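Local coordinates for pseudopodium-enriched atypical kinase 1 (Homo sapiens, PDB 6BHC), which is a dimerizing pseudokinase with an unusual catalytic cleft and probably acts as a signalling scaffold rather than as an active enzyme, at residues A[28-32]-A[412-417]. The protein carries 1 engineered substitution. Numbering follows the deposited sequence.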
ATOM      1  N   LEU A  28      -1.478   5.911 -10.526  1.00 27.24           N
ATOM      2  CA  LEU A  28      -1.017   4.649 -11.098  1.00 24.17           C
ATOM      3  C   LEU A  28       0.252   4.833 -11.918  1.00 26.05           C
ATOM      4  O   LEU A  28       1.099   3.932 -11.959  1.00 35.83           O
ATOM      5  CB  LEU A  28      -2.118   4.023 -11.955  1.00 24.73           C
ATOM      6  CG  LEU A  28      -3.251   3.313 -11.210  1.00 32.38           C
ATOM      7  CD1 LEU A  28      -4.295   2.810 -12.189  1.00 41.14           C
ATOM      8  CD2 LEU A  28      -2.707   2.164 -10.373  1.00 31.55           C
ATOM      9  N   LYS A  29       0.403   5.983 -12.579  1.00 28.49           N
ATOM     10  CA  LYS A  29       1.654   6.270 -13.273  1.00 31.23           C
ATOM     11  C   LYS A  29       2.808   6.403 -12.288  1.00 30.69           C
ATOM     12  O   LYS A  29       3.922   5.940 -12.561  1.00 25.62           O
ATOM     13  CB  LYS A  29       1.516   7.538 -14.113  1.00 27.78           C
ATOM     14  CG  LYS A  29       0.599   7.386 -15.312  1.00 30.82           C
ATOM     15  CD  LYS A  29       0.455   8.694 -16.066  1.00 33.81           C
ATOM     16  CE  LYS A  29      -0.461   8.534 -17.265  1.00 33.73           C
ATOM     17  NZ  LYS A  29      -0.752   9.842 -17.910  1.00 45.34           N
ATOM     18  N   LYS A  30       2.560   7.030 -11.135  1.00 25.71           N
ATOM     19  CA  LYS A  30       3.605   7.148 -10.124  1.00 31.02           C
ATOM     20  C   LYS A  30       3.929   5.792  -9.509  1.00 32.04           C
ATOM     21  O   LYS A  30       5.096   5.492  -9.229  1.00 26.26           O
ATOM     22  CB  LYS A  30       3.180   8.149  -9.049  1.00 27.87           C
ATOM     23  CG  LYS A  30       4.230   8.409  -7.979  1.00 52.57           C
ATOM     24  CD  LYS A  30       3.749   9.448  -6.976  1.00 58.83           C
ATOM     25  CE  LYS A  30       4.762   9.664  -5.861  1.00 63.54           C
ATOM     26  NZ  LYS A  30       4.292  10.672  -4.869  1.00 68.42           N
ATOM     27  N   LEU A  31       2.910   4.955  -9.298  1.00 25.15           N
ATOM     28  CA  LEU A  31       3.148   3.611  -8.784  1.00 25.31           C
ATOM     29  C   LEU A  31       3.931   2.769  -9.784  1.00 31.11           C
ATOM     30  O   LEU A  31       4.804   1.984  -9.394  1.00 28.80           O
ATOM     31  CB  LEU A  31       1.820   2.937  -8.440  1.00 29.54           C
ATOM     32  CG  LEU A  31       1.034   3.524  -7.266  1.00 29.98           C
ATOM     33  CD1 LEU A  31      -0.366   2.930  -7.204  1.00 27.94           C
ATOM     34  CD2 LEU A  31       1.775   3.287  -5.960  1.00 31.54           C
ATOM     35  N   ALA A  32       3.634   2.919 -11.077  1.00 25.09           N
ATOM     36  CA  ALA A  32       4.361   2.162 -12.091  1.00 32.98           C
ATOM     37  C   ALA A  32       5.820   2.592 -12.158  1.00 26.54           C
ATOM     38  O   ALA A  32       6.716   1.750 -12.293  1.00 30.12           O
ATOM     39  CB  ALA A  32       3.689   2.327 -13.455  1.00 22.33           C
ATOM     40  N   ALA A 412      -0.153  -2.421 -13.518  1.00 24.76           N
ATOM     41  CA  ALA A 412      -0.171  -0.985 -13.263  1.00 17.38           C
ATOM     42  C   ALA A 412       0.248  -0.200 -14.500  1.00 23.28           C
ATOM     43  O   ALA A 412      -0.307   0.869 -14.774  1.00 25.38           O
ATOM     44  CB  ALA A 412       0.734  -0.646 -12.079  1.00 20.51           C
ATOM     45  N   GLN A 413       1.227  -0.710 -15.256  1.00 23.04           N
ATOM     46  CA  GLN A 413       1.625  -0.048 -16.497  1.00 26.05           C
ATOM     47  C   GLN A 413       0.458   0.041 -17.468  1.00 17.63           C
ATOM     48  O   GLN A 413       0.262   1.066 -18.128  1.00 22.15           O
ATOM     49  CB  GLN A 413       2.787  -0.792 -17.153  1.00 27.14           C
ATOM     50  CG  GLN A 413       4.138  -0.605 -16.493  1.00 39.67           C
ATOM     51  CD  GLN A 413       5.272  -1.150 -17.346  1.00 50.20           C
ATOM     52  OE1 GLN A 413       6.441  -1.060 -16.974  1.00 64.30           O
ATOM     53  NE2 GLN A 413       4.928  -1.714 -18.499  1.00 53.79           N
ATOM     54  N   TYR A 414      -0.326  -1.032 -17.565  1.00 19.45           N
ATOM     55  CA  TYR A 414      -1.438  -1.075 -18.504  1.00 18.11           C
ATOM     56  C   TYR A 414      -2.501  -0.043 -18.148  1.00 20.34           C
ATOM     57  O   TYR A 414      -2.846   0.821 -18.962  1.00 18.16           O
ATOM     58  CB  TYR A 414      -2.016  -2.488 -18.524  1.00 17.08           C
ATOM     59  CG  TYR A 414      -3.244  -2.676 -19.379  1.00 17.83           C
ATOM     60  CD1 TYR A 414      -3.381  -2.026 -20.600  1.00 14.37           C
ATOM     61  CD2 TYR A 414      -4.256  -3.534 -18.975  1.00 17.84           C
ATOM     62  CE1 TYR A 414      -4.504  -2.216 -21.384  1.00 20.59           C
ATOM     63  CE2 TYR A 414      -5.376  -3.731 -19.748  1.00 20.42           C
ATOM     64  CZ  TYR A 414      -5.497  -3.073 -20.949  1.00 20.39           C
ATOM     65  OH  TYR A 414      -6.621  -3.281 -21.714  1.00 14.99           O
ATOM     66  N   LEU A 415      -3.021  -0.107 -16.920  1.00 16.19           N
ATOM     67  CA  LEU A 415      -4.136   0.757 -16.542  1.00 22.25           C
ATOM     68  C   LEU A 415      -3.724   2.219 -16.427  1.00 26.05           C
ATOM     69  O   LEU A 415      -4.564   3.110 -16.600  1.00 28.27           O
ATOM     70  CB  LEU A 415      -4.746   0.277 -15.226  1.00 23.28           C
ATOM     71  CG  LEU A 415      -5.329  -1.137 -15.268  1.00 24.31           C
ATOM     72  CD1 LEU A 415      -6.010  -1.479 -13.955  1.00 31.07           C
ATOM     73  CD2 LEU A 415      -6.295  -1.276 -16.434  1.00 16.58           C
ATOM     74  N   ALA A 416      -2.449   2.492 -16.141  1.00 19.34           N
ATOM     75  CA  ALA A 416      -2.020   3.876 -15.961  1.00 31.38           C
ATOM     76  C   ALA A 416      -2.001   4.632 -17.284  1.00 30.79           C
ATOM     77  O   ALA A 416      -2.340   5.820 -17.330  1.00 26.20           O
ATOM     78  CB  ALA A 416      -0.642   3.922 -15.305  1.00 18.28           C
ATOM     79  N   PHE A 417      -1.609   3.963 -18.368  1.00 21.29           N
ATOM     80  CA  PHE A 417      -1.430   4.618 -19.656  1.00 17.54           C
ATOM     81  C   PHE A 417      -2.515   4.291 -20.671  1.00 23.15           C
ATOM     82  O   PHE A 417      -2.515   4.880 -21.757  1.00 28.54           O
ATOM     83  CB  PHE A 417      -0.058   4.255 -20.243  1.00 19.32           C
ATOM     84  CG  PHE A 417       1.096   4.813 -19.464  1.00 29.87           C
ATOM     85  CD1 PHE A 417       1.633   4.113 -18.395  1.00 32.72           C
ATOM     86  CD2 PHE A 417       1.638   6.043 -19.796  1.00 35.51           C
ATOM     87  CE1 PHE A 417       2.693   4.629 -17.674  1.00 36.05           C
ATOM     88  CE2 PHE A 417       2.698   6.564 -19.079  1.00 44.69           C
ATOM     89  CZ  PHE A 417       3.226   5.857 -18.017  1.00 39.17           C
TER
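Ala416 presses its methyl group onto the backbone of helix 28-32. Its CB lies 3.6 Å from Leu28 C and equally near Lys29 N, so it rests on the peptide group between them. Leu28 CB flanks the same methyl at 3.7 Å. Further out, Leu28 CD1 meets Leu415 CB at 4.0 Å, the two leucines crossing at a slant. Lys29 closes another border of the contact. Its CG stands over one face of the Phe417 ring, 4.3 Å from the centroid and displaced toward the rim, a CH-pi contact. Lys29 CG is anti to its carbonyl carbon (chi1 -69°), and the chain beyond is extended. This runs the methylenes past Ala416 and along the ring, bringing Lys29 CE to 3.3 Å from Ala416 O. One turn on, Ala32 CB faces Ala412 CB at 4.4 Å and touches Gln413 CG.

No hydrogen bond links the two segments, so the contact is held by apolar packing and the CH-pi contact. Small residues line its middle and let the helix axes approach to 8.5 Å. The two short helix axes run roughly antiparallel, with 149° between their directions. Leu28 and Ala416 are close at the backbone level, with Leu28 CA 5.0 Å from Ala416 CA.

Helix 371-396 lines the leucine side. Its Arg386 and Met390 touch Leu28, Leu389 packs on Leu415, and Arg386 NE hydrogen-bonds to Leu415 O. Leu31 packs on Met390 and on Leu398 of the second subunit, which places this part of helix 16-39 beside the dimer partner. The contact thus joins helix 16-39, which comes before the strands of the six-stranded antiparallel sheet in the chain, to helix 406-417 near the C-terminus, with helix 371-396 packed against both.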